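Local coordinates for protein putative aspartyl-tRNA synthetase (Leishmania major, PDB 6OD8) that probably attaches L-aspartate to its cognate tRNA at the expense of ATP, as a dimeric class II aminoacyl-tRNA synthetase, at residues I74-L79 with D114-M119; D86-I91 with E146-K151; R92-T97 with V108-S113; E140-V145 with H172-S177. All coordinates share one frame; numbering follows the deposited sequence. Where two conformers were deposited one is given.

Contact 1 (I74-L79 with D114-M119); sequences IPVSEL and DSVQAM
Val76 and Leu79 turn methyl groups from the loop around a short 3-10 turn onto the start of strand 114-121, where Asp114 and Val116 receive them. Val76 has CG1 anti to its backbone N (chi1 -179°), which sets this methyl beside the backbone of the strand: CG1 lies 3.8 Å from Asp114 O and 3.9 Å from Asp114 CB, the two side chains sliding past each other in opposite directions. Leu79 crosses Val116 at about a right angle, its CD1 3.8 Å from Val116 CG1. Val76 CG1 approaches the same methyl at 4.2 Å, so Val116 CG1 is shared by Val76 and Leu79. At the more exposed end the carboxylate of Asp114 lies against Ser77 through carbon, with OD2 3.3 Å from Ser77 CB. The turn itself is held by Glu78 N to Pro75 O and Leu79 N to Val76 O hydrogen bonds, and the link to the strand is one of packing. Val76 and Leu79 also rest on Ile91 of strand 88-100, Leu79 touches Ile164 of strand 164-168, and Val116 pairs through its backbone with Leu109 of strand 104-111.

Contact 2 (D86-I91 with E146-K151); sequences DKTVLI and EATVCK
Strands 88-100 and 142-151 of the OB-fold domain run antiparallel here, with Thr88 opposite Thr148, Val89 opposite Ala147 and Leu90 opposite Glu146. Val89 and Ala147 form the hydrogen-bonded pair: Val89 N donates to Ala147 O at 2.8 Å from above the carbonyl plane, and Ala147 N returns a bond to Val89 O at 2.9 Å within that carbonyl's plane. Beyond Thr88 the pairing continues with Val149 N to Lys87 O, and Asp86 N reaches Val149 O at 2.7 Å, nearly in line with the carbonyl bond. A water then bridges the two segments past the last direct bond, giving one hydrogen to Asp86 OD1 and accepting from Lys151 N.

At the non-hydrogen-bonded pair the two threonines come close, Thr88 CA lying 3.9 Å from Thr148 CA. Both hold OG1 anti to the carbonyl carbon (chi1 -65° in Thr88, -51° in Thr148), and the hydroxyls meet in a hydrogen bond of 2.8 Å between Thr88 OG1 and Thr148 OG1. In the conformer described, the methyl CG2 of Thr88 turns to Glu146 CG, while the carboxylate of Glu146 forms a salt bridge with Lys170. On the other face Val89 CG2 meets Val149 CG2 at 4.1 Å, and Ala147 and Val149 pack on Leu166 of strand 164-168. Around the threonines the sheet is polar, whereas Val89, Ala147 and Val149 form an apolar patch. The short segments 88-91 and 146-151 run at 125° to each other, well short of exactly antiparallel, a twist consistent with the closed sheet of an OB-fold barrel.

Contact 3 (R92-T97 with V108-S113); sequences RARVST and VLRDGS
Val108 faces two residues at once, Ser96 and Thr97, and so makes a classic beta bulge in the hairpin of strands 88-100 and 104-111. Its O accepts from Ser96 N at 2.8 Å, and its N donates to Thr97 O at 3.2 Å from above the carbonyl plane. The side chains of Val108 and Thr97 lie side by side, CG2 of the valine 3.5 Å from OG1 of the threonine.

Leu109 turns to the opposite face of the sheet, where its CB packs on Ala93 CB and its CD2 reaches Val95 CG2 at 4.1 Å.

Arg110 pairs with Arg94 through two backbone hydrogen bonds, each in the plane of the accepting carbonyl. CG is anti to the backbone N (chi1 -178°) and the bend at chi3 (89°) places NE, bringing the guanidinium beside Arg94 and Ser96. NH1 gives a hydrogen bond of 3.0 Å to Ser96 OG, which is tilted from the guanidinium plane. One face of that plane is covered by Arg94 CB toward the rim, and NH2 lies 3.5 Å from Arg94 CD. The two guanidinium planes are 16° apart.

Asp111 ends the strand, and OD2 is joined to Arg92 O by a bridging water that donates to both.

Two like charges this close would repel, with Arg94 NE 3.9 Å from Arg110 NH2, but acidic partners probably offset this: Asp286 of the second subunit forms salt bridges with both arginines, while Glu140 takes one from Arg110 and accepts from Arg94 through its backbone O. The paired arginines thereby tie the barrel to the dimer partner.

Contact 4 (E140-V145 with H172-S177); sequences ESIVDV and HTVTES
Ile142 and Val174 meet where strand 142-151 pairs with residues 172-175. In the conformer described, Ile142 CG2 lies 4.0 Å from Val174 CB, the two side chains crossing at a slant. The carbonyl of Ile142 is the hub of the backbone contact: Val174 N donates to its O at 2.7 Å, tilted 22° from the carbonyl plane, and Thr175 N adds a weak bond to the same oxygen. Ile142 N in turn donates to Thr175 O at 3.0 Å. Val174 and Thr175 together facing Ile142 make a classic beta bulge, set where the chain turns a corner at Val174 in the OB-fold sheet. Thr175 runs alongside Ile142, pointing the same way, and its OG1 bonds to Ala520 O of the second subunit.

Asp144 also packs on Val174. With CG anti to the carbonyl carbon (chi1 -85°), its carboxylate reaches the valine's CG2, 3.5 Å from OD2; OD1 forms a salt bridge with Arg92. Its backbone pairs with His172 by two hydrogen bonds, Asp144 N to His172 O at 2.8 Å and His172 N to Asp144 O at 2.9 Å. A water donates to Asp144 O and lies in the plane of the imidazole, 2.9 Å from His172 ND1; NE2 is hydrogen-bonded to Lys54 O. Farther along, Ser177 N gives Ser141 OG a nearly straight hydrogen bond (170°) of 3.2 Å, and that hydroxyl is also hydrogen-bonded to Ala138 O.

From the N terminus, the loop residues 74-79 meet strand 114-121 in contact 1, closing a loop that contains the hairpin of contact 3, 92-97 with 108-113. Residues 86-91 open contact 2 inside that loop, but it closes only at 146-151; contacts 1 and 2 therefore cross, while contact 3 nests within both. Contact 4 opens at 140-145, before contact 2 has closed, and crosses it, but follows contacts 1 and 3 in series. Strand 88-100 serves contacts 2 and 3, and strand 142-151 serves contacts 2 and 4. Probable backbone hydrogen bonds join Ile74 to Leu90 (contacts 1 and 2), Ile91 to Val145 (2 and 4) and Val95 to Glu140 (3 and 4). Contacts 3 and 4 both reach the second subunit.

Contact 1 (I74-L79 with D114-M119)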
loop_
_atom_site.group_PDB
_atom_site.type_symbol
_atom_site.label_atom_id
_atom_site.label_comp_id
_atom_site.label_asym_id
_atom_site.label_seq_id
_atom_site.Cartn_x
_atom_site.Cartn_y
_atom_site.Cartn_z
ATOM N N ILE A 74 9.788 27.746 11.608
ATOM C CA ILE A 74 8.330 27.758 11.726
ATOM C C ILE A 74 7.735 27.521 10.339
ATOM O O ILE A 74 8.026 28.299 9.418
ATOM C CB ILE A 74 7.817 29.085 12.304
ATOM C CG1 ILE A 74 8.524 29.443 13.621
ATOM C CG2 ILE A 74 6.290 29.067 12.445
ATOM C CD1 ILE A 74 8.284 28.461 14.734
ATOM N N PRO A 75 6.893 26.506 10.150
ATOM C CA PRO A 75 6.231 26.344 8.847
ATOM C C PRO A 75 5.198 27.438 8.597
ATOM O O PRO A 75 4.575 27.965 9.518
ATOM C CB PRO A 75 5.573 24.963 8.949
ATOM C CG PRO A 75 5.458 24.693 10.393
ATOM C CD PRO A 75 6.583 25.402 11.077
ATOM N N VAL A 76 5.023 27.778 7.320
ATOM C CA VAL A 76 4.065 28.812 6.948
ATOM C C VAL A 76 2.676 28.485 7.488
ATOM O O VAL A 76 1.913 29.392 7.843
ATOM C CB VAL A 76 4.054 28.991 5.414
ATOM C CG1 VAL A 76 3.085 30.088 5.010
ATOM C CG2 VAL A 76 5.451 29.314 4.919
ATOM N N SER A 77 2.348 27.192 7.604
ATOM C CA SER A 77 1.012 26.787 8.036
ATOM C C SER A 77 0.695 27.272 9.444
ATOM O O SER A 77 -0.478 27.470 9.781
ATOM C CB SER A 77 0.874 25.264 7.957
ATOM O OG SER A 77 1.924 24.605 8.665
ATOM N N GLU A 78 1.723 27.495 10.272
ATOM C CA GLU A 78 1.544 27.837 11.677
ATOM C C GLU A 78 1.464 29.339 11.940
ATOM O O GLU A 78 1.255 29.734 13.088
ATOM C CB GLU A 78 2.688 27.234 12.510
ATOM C CG GLU A 78 2.673 25.710 12.626
ATOM C CD GLU A 78 3.887 25.151 13.379
ATOM O OE1 GLU A 78 4.713 25.945 13.888
ATOM O OE2 GLU A 78 4.020 23.909 13.457
ATOM N N LEU A 79 1.599 30.183 10.913
ATOM C CA LEU A 79 1.824 31.611 11.119
ATOM C C LEU A 79 0.623 32.358 11.677
ATOM O O LEU A 79 0.777 33.514 12.097
ATOM C CB LEU A 79 2.254 32.253 9.802
ATOM C CG LEU A 79 3.689 31.924 9.415
ATOM C CD1 LEU A 79 4.039 32.505 8.041
ATOM C CD2 LEU A 79 4.609 32.447 10.501
ATOM N N ASP A 114 -0.660 27.177 1.950
ATOM C CA ASP A 114 -0.546 28.295 2.881
ATOM C C ASP A 114 0.294 29.408 2.264
ATOM O O ASP A 114 1.386 29.152 1.746
ATOM C CB ASP A 114 0.069 27.827 4.204
ATOM C CG ASP A 114 -0.849 26.872 4.969
ATOM O OD1 ASP A 114 -1.883 27.332 5.504
ATOM O OD2 ASP A 114 -0.549 25.659 5.011
ATOM N N SER A 115 -0.212 30.640 2.322
ATOM C CA SER A 115 0.497 31.783 1.760
ATOM C C SER A 115 0.349 32.981 2.686
ATOM O O SER A 115 -0.611 33.085 3.453
ATOM C CB SER A 115 -0.016 32.138 0.350
ATOM O OG SER A 115 -1.410 32.402 0.391
ATOM N N VAL A 116 1.322 33.887 2.620
ATOM C CA VAL A 116 1.314 35.059 3.481
ATOM C C VAL A 116 2.082 36.177 2.792
ATOM O O VAL A 116 3.048 35.941 2.065
ATOM C CB VAL A 116 1.906 34.731 4.871
ATOM C CG1 VAL A 116 3.385 34.317 4.752
ATOM C CG2 VAL A 116 1.728 35.907 5.839
ATOM N N GLN A 117 1.643 37.409 3.031
ATOM C CA GLN A 117 2.329 38.564 2.478
ATOM C C GLN A 117 3.509 38.933 3.366
ATOM O O GLN A 117 3.423 38.853 4.595
ATOM C CB GLN A 117 1.370 39.745 2.345
ATOM C CG GLN A 117 2.063 41.041 1.972
ATOM C CD GLN A 117 1.101 42.068 1.435
ATOM O OE1 GLN A 117 0.402 41.817 0.453
ATOM N NE2 GLN A 117 1.051 43.230 2.080
ATOM N N ALA A 118 4.628 39.288 2.732
ATOM C CA ALA A 118 5.818 39.768 3.424
ATOM C C ALA A 118 6.207 41.115 2.842
ATOM O O ALA A 118 6.020 41.366 1.647
ATOM C CB ALA A 118 6.993 38.795 3.293
ATOM N N MET A 119 6.755 41.987 3.685
ATOM C CA MET A 119 7.231 43.257 3.166
ATOM C C MET A 119 8.447 43.707 3.954
ATOM O O MET A 119 8.698 43.255 5.074
ATOM C CB MET A 119 6.130 44.324 3.188
ATOM C CG MET A 119 5.545 44.640 4.553
ATOM S SD MET A 119 6.440 45.946 5.414
ATOM C CE MET A 119 6.698 47.098 4.078
#

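Contact 2 (D86-I91 with E146-K151)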
loop_
_atom_site.group_PDB
_atom_site.type_symbol
_atom_site.label_atom_id
_atom_site.label_comp_id
_atom_site.label_asym_id
_atom_site.label_seq_id
_atom_site.Cartn_x
_atom_site.Cartn_y
_atom_site.Cartn_z
ATOM N N ASP A 86 3.620 39.524 16.944
ATOM C CA ASP A 86 4.702 40.356 17.469
ATOM C C ASP A 86 5.975 39.564 17.760
ATOM O O ASP A 86 6.886 40.079 18.421
ATOM C CB ASP A 86 4.263 41.119 18.725
ATOM C CG ASP A 86 2.981 41.897 18.515
ATOM O OD1 ASP A 86 2.677 42.228 17.347
ATOM O OD2 ASP A 86 2.279 42.176 19.511
ATOM N N LYS A 87 6.066 38.322 17.302
ATOM C CA LYS A 87 7.307 37.576 17.420
ATOM C C LYS A 87 8.045 37.633 16.088
ATOM O O LYS A 87 7.427 37.680 15.022
ATOM C CB LYS A 87 7.049 36.120 17.825
ATOM C CG LYS A 87 6.087 35.941 19.002
ATOM C CD LYS A 87 6.773 36.100 20.335
ATOM C CE LYS A 87 5.855 35.708 21.490
ATOM N NZ LYS A 87 4.760 36.692 21.737
ATOM N N THR A 88 9.376 37.653 16.154
ATOM C CA THR A 88 10.206 37.523 14.963
ATOM C C THR A 88 10.585 36.057 14.819
ATOM O O THR A 88 11.148 35.476 15.753
ATOM C CB THR A 88 11.461 38.390 15.055
ATOM O OG1 THR A 88 11.094 39.772 15.070
ATOM C CG2 THR A 88 12.351 38.130 13.863
ATOM N N VAL A 89 10.264 35.453 13.664
ATOM C CA VAL A 89 10.425 34.013 13.473
ATOM C C VAL A 89 11.208 33.727 12.195
ATOM O O VAL A 89 11.391 34.587 11.332
ATOM C CB VAL A 89 9.068 33.273 13.426
ATOM C CG1 VAL A 89 8.318 33.445 14.738
ATOM C CG2 VAL A 89 8.242 33.794 12.276
ATOM N N LEU A 90 11.649 32.480 12.079
ATOM C CA LEU A 90 12.403 31.994 10.929
ATOM C C LEU A 90 11.504 31.081 10.116
ATOM O O LEU A 90 11.036 30.064 10.628
ATOM C CB LEU A 90 13.651 31.234 11.380
ATOM C CG LEU A 90 14.466 30.573 10.271
ATOM C CD1 LEU A 90 15.094 31.630 9.371
ATOM C CD2 LEU A 90 15.523 29.678 10.891
ATOM N N ILE A 91 11.284 31.437 8.857
ATOM C CA ILE A 91 10.416 30.676 7.968
ATOM C C ILE A 91 11.198 30.321 6.712
ATOM O O ILE A 91 11.984 31.129 6.204
ATOM C CB ILE A 91 9.144 31.476 7.613
ATOM C CG1 ILE A 91 8.448 31.966 8.886
ATOM C CG2 ILE A 91 8.185 30.629 6.791
ATOM C CD1 ILE A 91 7.817 33.340 8.737
ATOM N N GLU A 146 13.792 35.859 8.212
ATOM C CA GLU A 146 13.554 36.253 9.592
ATOM C C GLU A 146 12.595 37.436 9.558
ATOM O O GLU A 146 12.906 38.459 8.943
ATOM C CB GLU A 146 14.869 36.627 10.279
ATOM C CG GLU A 146 14.712 37.272 11.629
ATOM C CD GLU A 146 16.039 37.445 12.358
ATOM O OE1 GLU A 146 16.530 38.593 12.453
ATOM O OE2 GLU A 146 16.590 36.425 12.831
ATOM N N ALA A 147 11.428 37.296 10.188
ATOM C CA ALA A 147 10.409 38.328 10.027
ATOM C C ALA A 147 9.483 38.364 11.227
ATOM O O ALA A 147 9.201 37.329 11.835
ATOM C CB ALA A 147 9.572 38.102 8.761
ATOM N N THR A 148 8.967 39.562 11.516
ATOM C CA THR A 148 7.994 39.751 12.581
ATOM C C THR A 148 6.578 39.500 12.068
ATOM O O THR A 148 6.190 40.000 11.002
ATOM C CB THR A 148 8.110 41.152 13.171
ATOM O OG1 THR A 148 9.482 41.402 13.510
ATOM C CG2 THR A 148 7.277 41.254 14.450
ATOM N N VAL A 149 5.816 38.718 12.829
ATOM C CA VAL A 149 4.420 38.434 12.503
ATOM C C VAL A 149 3.568 39.567 13.057
ATOM O O VAL A 149 3.453 39.735 14.274
ATOM C CB VAL A 149 3.966 37.083 13.063
ATOM C CG1 VAL A 149 2.498 36.855 12.730
ATOM C CG2 VAL A 149 4.819 35.955 12.510
ATOM N N CYS A 150 2.970 40.347 12.160
ATOM C CA CYS A 150 2.174 41.513 12.508
ATOM C C CYS A 150 0.724 41.301 12.098
ATOM O O CYS A 150 0.449 40.716 11.050
ATOM C CB CYS A 150 2.721 42.761 11.816
ATOM S SG CYS A 150 4.395 43.196 12.298
ATOM N N LYS A 151 -0.204 41.769 12.923
ATOM C CA LYS A 151 -1.595 41.785 12.499
ATOM C C LYS A 151 -1.823 42.980 11.582
ATOM O O LYS A 151 -1.070 43.959 11.597
ATOM C CB LYS A 151 -2.543 41.846 13.701
HETATM O O HOH W 1 0.718 42.827 15.616
#

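Contact 3 (R92-T97 with V108-S113)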
loop_
_atom_site.group_PDB
_atom_site.type_symbol
_atom_site.label_atom_id
_atom_site.label_comp_id
_atom_site.label_asym_id
_atom_site.label_seq_id
_atom_site.Cartn_x
_atom_site.Cartn_y
_atom_site.Cartn_z
ATOM N N ARG A 92 10.974 29.106 6.207
ATOM C CA ARG A 92 11.468 28.703 4.897
ATOM C C ARG A 92 10.272 28.578 3.958
ATOM O O ARG A 92 9.315 27.862 4.268
ATOM C CB ARG A 92 12.230 27.380 4.994
ATOM C CG ARG A 92 12.841 26.938 3.687
ATOM C CD ARG A 92 13.820 25.809 3.949
ATOM N NE ARG A 92 14.945 26.287 4.768
ATOM C CZ ARG A 92 15.917 25.509 5.243
ATOM N NH1 ARG A 92 15.902 24.204 4.982
ATOM N NH2 ARG A 92 16.905 26.039 5.982
ATOM N N ALA A 93 10.311 29.281 2.824
ATOM C CA ALA A 93 9.141 29.332 1.962
ATOM C C ALA A 93 9.549 29.570 0.513
ATOM O O ALA A 93 10.667 30.007 0.217
ATOM C CB ALA A 93 8.173 30.444 2.411
ATOM N N ARG A 94 8.588 29.303 -0.374
ATOM C CA ARG A 94 8.654 29.661 -1.787
ATOM C C ARG A 94 8.308 31.125 -1.998
ATOM O O ARG A 94 7.389 31.654 -1.374
ATOM C CB ARG A 94 7.661 28.817 -2.597
ATOM C CG ARG A 94 8.024 27.362 -2.696
ATOM C CD ARG A 94 8.720 27.063 -4.001
ATOM N NE ARG A 94 8.873 25.618 -4.187
ATOM C CZ ARG A 94 9.812 25.063 -4.945
ATOM N NH1 ARG A 94 10.681 25.822 -5.595
ATOM N NH2 ARG A 94 9.866 23.745 -5.073
ATOM N N VAL A 95 9.016 31.765 -2.919
ATOM C CA VAL A 95 8.682 33.116 -3.362
ATOM C C VAL A 95 7.648 32.973 -4.478
ATOM O O VAL A 95 7.981 32.600 -5.603
ATOM C CB VAL A 95 9.922 33.872 -3.837
ATOM C CG1 VAL A 95 9.551 35.260 -4.331
ATOM C CG2 VAL A 95 10.983 33.952 -2.709
ATOM N N SER A 96 6.380 33.258 -4.170
ATOM C CA SER A 96 5.354 33.202 -5.211
ATOM C C SER A 96 5.443 34.407 -6.131
ATOM O O SER A 96 5.402 34.269 -7.360
ATOM C CB SER A 96 3.951 33.145 -4.600
ATOM O OG SER A 96 3.661 31.872 -4.072
ATOM N N THR A 97 5.481 35.600 -5.543
ATOM C CA THR A 97 5.622 36.847 -6.269
ATOM C C THR A 97 6.564 37.742 -5.479
ATOM O O THR A 97 6.745 37.568 -4.267
ATOM C CB THR A 97 4.283 37.568 -6.467
ATOM O OG1 THR A 97 3.758 37.934 -5.183
ATOM C CG2 THR A 97 3.277 36.680 -7.199
ATOM N N VAL A 108 4.854 37.628 -1.739
ATOM C CA VAL A 108 3.955 36.603 -1.230
ATOM C C VAL A 108 4.788 35.345 -1.086
ATOM O O VAL A 108 5.367 34.870 -2.073
ATOM C CB VAL A 108 2.749 36.351 -2.151
ATOM C CG1 VAL A 108 1.957 35.169 -1.610
ATOM C CG2 VAL A 108 1.874 37.598 -2.262
ATOM N N LEU A 109 4.867 34.827 0.143
ATOM C CA LEU A 109 5.573 33.586 0.438
ATOM C C LEU A 109 4.562 32.461 0.625
ATOM O O LEU A 109 3.482 32.666 1.191
ATOM C CB LEU A 109 6.452 33.724 1.689
ATOM C CG LEU A 109 7.478 34.863 1.600
ATOM C CD1 LEU A 109 8.355 34.953 2.863
ATOM C CD2 LEU A 109 8.330 34.757 0.345
ATOM N N ARG A 110 4.933 31.272 0.152
ATOM C CA ARG A 110 4.011 30.154 -0.026
ATOM C C ARG A 110 4.650 28.855 0.452
ATOM O O ARG A 110 5.854 28.646 0.284
ATOM C CB ARG A 110 3.641 30.027 -1.508
ATOM C CG ARG A 110 2.665 28.957 -1.856
ATOM C CD ARG A 110 2.581 28.747 -3.366
ATOM N NE ARG A 110 3.556 27.769 -3.856
ATOM C CZ ARG A 110 4.525 28.028 -4.731
ATOM N NH1 ARG A 110 4.689 29.255 -5.237
ATOM N NH2 ARG A 110 5.346 27.054 -5.094
ATOM N N ASP A 111 3.838 27.972 1.030
ATOM C CA ASP A 111 4.227 26.573 1.209
ATOM C C ASP A 111 2.967 25.747 0.976
ATOM O O ASP A 111 2.093 25.668 1.849
ATOM C CB ASP A 111 4.835 26.322 2.583
ATOM C CG ASP A 111 5.432 24.927 2.702
ATOM O OD1 ASP A 111 5.303 24.127 1.749
ATOM O OD2 ASP A 111 6.022 24.632 3.754
ATOM N N GLY A 112 2.862 25.166 -0.214
ATOM C CA GLY A 112 1.640 24.453 -0.575
ATOM C C GLY A 112 0.450 25.391 -0.530
ATOM O O GLY A 112 0.474 26.481 -1.111
ATOM N N SER A 113 -0.579 25.001 0.223
ATOM C CA SER A 113 -1.822 25.764 0.296
ATOM C C SER A 113 -1.752 26.978 1.219
ATOM O O SER A 113 -2.709 27.753 1.262
ATOM C CB SER A 113 -2.969 24.851 0.744
ATOM O OG SER A 113 -2.657 24.205 1.964
HETATM O O HOH W 2 7.217 26.432 5.309
#

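Contact 4 (E140-V145 with H172-S177)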
loop_
_atom_site.group_PDB
_atom_site.type_symbol
_atom_site.label_atom_id
_atom_site.label_comp_id
_atom_site.label_asym_id
_atom_site.label_seq_id
_atom_site.Cartn_x
_atom_site.Cartn_y
_atom_site.Cartn_z
ATOM N N GLU A 140 9.667 31.256 -7.334
ATOM C CA GLU A 140 9.853 29.845 -7.007
ATOM C C GLU A 140 11.186 29.579 -6.287
ATOM O O GLU A 140 11.414 28.446 -5.861
ATOM C CB GLU A 140 9.723 28.910 -8.232
ATOM C CG GLU A 140 8.332 29.017 -8.869
ATOM C CD GLU A 140 7.260 28.736 -7.847
ATOM O OE1 GLU A 140 7.208 27.583 -7.352
ATOM O OE2 GLU A 140 6.511 29.675 -7.490
ATOM N N SER A 141 12.057 30.575 -6.116
ATOM C CA SER A 141 13.188 30.391 -5.220
ATOM C C SER A 141 12.661 30.048 -3.833
ATOM O O SER A 141 11.545 30.417 -3.466
ATOM C CB SER A 141 14.050 31.656 -5.142
ATOM O OG SER A 141 14.557 32.031 -6.406
ATOM N N ILE A 142 13.465 29.328 -3.060
ATOM C CA ILE A 142 13.139 29.050 -1.671
ATOM C C ILE A 142 14.022 29.934 -0.800
ATOM O O ILE A 142 15.237 30.012 -1.007
ATOM C CB ILE A 142 13.314 27.560 -1.346
ATOM C CG1 ILE A 142 12.265 26.750 -2.115
ATOM C CG2 ILE A 142 13.182 27.339 0.148
ATOM C CD1 ILE A 142 12.496 25.261 -2.069
ATOM N N VAL A 143 13.400 30.635 0.151
ATOM C CA VAL A 143 14.108 31.611 0.974
ATOM C C VAL A 143 13.954 31.255 2.445
ATOM O O VAL A 143 12.952 30.666 2.851
ATOM C CB VAL A 143 13.603 33.052 0.724
ATOM C CG1 VAL A 143 14.012 33.553 -0.653
ATOM C CG2 VAL A 143 12.088 33.145 0.927
ATOM N N ASP A 144 14.970 31.604 3.243
ATOM C CA ASP A 144 14.868 31.648 4.694
ATOM C C ASP A 144 14.668 33.106 5.065
ATOM O O ASP A 144 15.519 33.941 4.752
ATOM C CB ASP A 144 16.136 31.123 5.373
ATOM C CG ASP A 144 16.152 29.620 5.523
ATOM O OD1 ASP A 144 15.075 28.994 5.484
ATOM O OD2 ASP A 144 17.255 29.066 5.697
ATOM N N VAL A 145 13.558 33.422 5.714
ATOM C CA VAL A 145 13.239 34.792 6.102
ATOM C C VAL A 145 13.150 34.854 7.620
ATOM O O VAL A 145 12.541 33.975 8.242
ATOM C CB VAL A 145 11.927 35.264 5.448
ATOM C CG1 VAL A 145 11.492 36.607 6.002
ATOM C CG2 VAL A 145 12.093 35.341 3.939
ATOM N N HIS A 172 17.524 35.285 3.067
ATOM C CA HIS A 172 18.536 34.650 2.230
ATOM C C HIS A 172 17.893 33.567 1.381
ATOM O O HIS A 172 16.964 32.884 1.830
ATOM C CB HIS A 172 19.675 34.025 3.048
ATOM C CG HIS A 172 20.428 35.001 3.900
ATOM N ND1 HIS A 172 19.928 35.488 5.089
ATOM C CD2 HIS A 172 21.648 35.569 3.741
ATOM C CE1 HIS A 172 20.808 36.315 5.627
ATOM N NE2 HIS A 172 21.865 36.373 4.835
ATOM N N THR A 173 18.382 33.408 0.147
ATOM C CA THR A 173 17.925 32.303 -0.678
ATOM C C THR A 173 18.562 31.005 -0.199
ATOM O O THR A 173 19.762 30.945 0.076
ATOM C CB THR A 173 18.228 32.514 -2.165
ATOM O OG1 THR A 173 19.590 32.894 -2.339
ATOM C CG2 THR A 173 17.274 33.586 -2.796
ATOM N N VAL A 174 17.734 29.982 -0.089
ATOM C CA VAL A 174 18.194 28.623 0.170
ATOM C C VAL A 174 18.583 27.945 -1.141
ATOM O O VAL A 174 19.704 27.455 -1.290
ATOM C CB VAL A 174 17.094 27.847 0.920
ATOM C CG1 VAL A 174 17.459 26.369 1.091
ATOM C CG2 VAL A 174 16.823 28.501 2.282
ATOM N N THR A 175 17.662 27.915 -2.117
ATOM C CA THR A 175 17.996 27.598 -3.497
ATOM C C THR A 175 17.324 28.610 -4.417
ATOM O O THR A 175 16.237 29.110 -4.121
ATOM C CB THR A 175 17.546 26.188 -3.899
ATOM O OG1 THR A 175 16.144 26.048 -3.649
ATOM C CG2 THR A 175 18.300 25.134 -3.107
ATOM N N GLU A 176 17.977 28.906 -5.532
ATOM C CA GLU A 176 17.454 29.857 -6.504
ATOM C C GLU A 176 16.819 29.117 -7.667
ATOM O O GLU A 176 17.381 28.143 -8.180
ATOM C CB GLU A 176 18.556 30.778 -7.012
ATOM C CG GLU A 176 19.296 31.473 -5.913
ATOM C CD GLU A 176 20.350 32.401 -6.467
ATOM O OE1 GLU A 176 20.857 33.254 -5.713
ATOM O OE2 GLU A 176 20.654 32.277 -7.671
ATOM N N SER A 177 15.641 29.573 -8.064
ATOM C CA SER A 177 14.983 29.049 -9.243
ATOM C C SER A 177 15.539 29.739 -10.477
ATOM O O SER A 177 15.971 30.892 -10.426
ATOM C CB SER A 177 13.470 29.282 -9.141
ATOM O OG SER A 177 12.783 28.861 -10.307
HETATM O O HOH W 3 17.639 34.660 6.627
#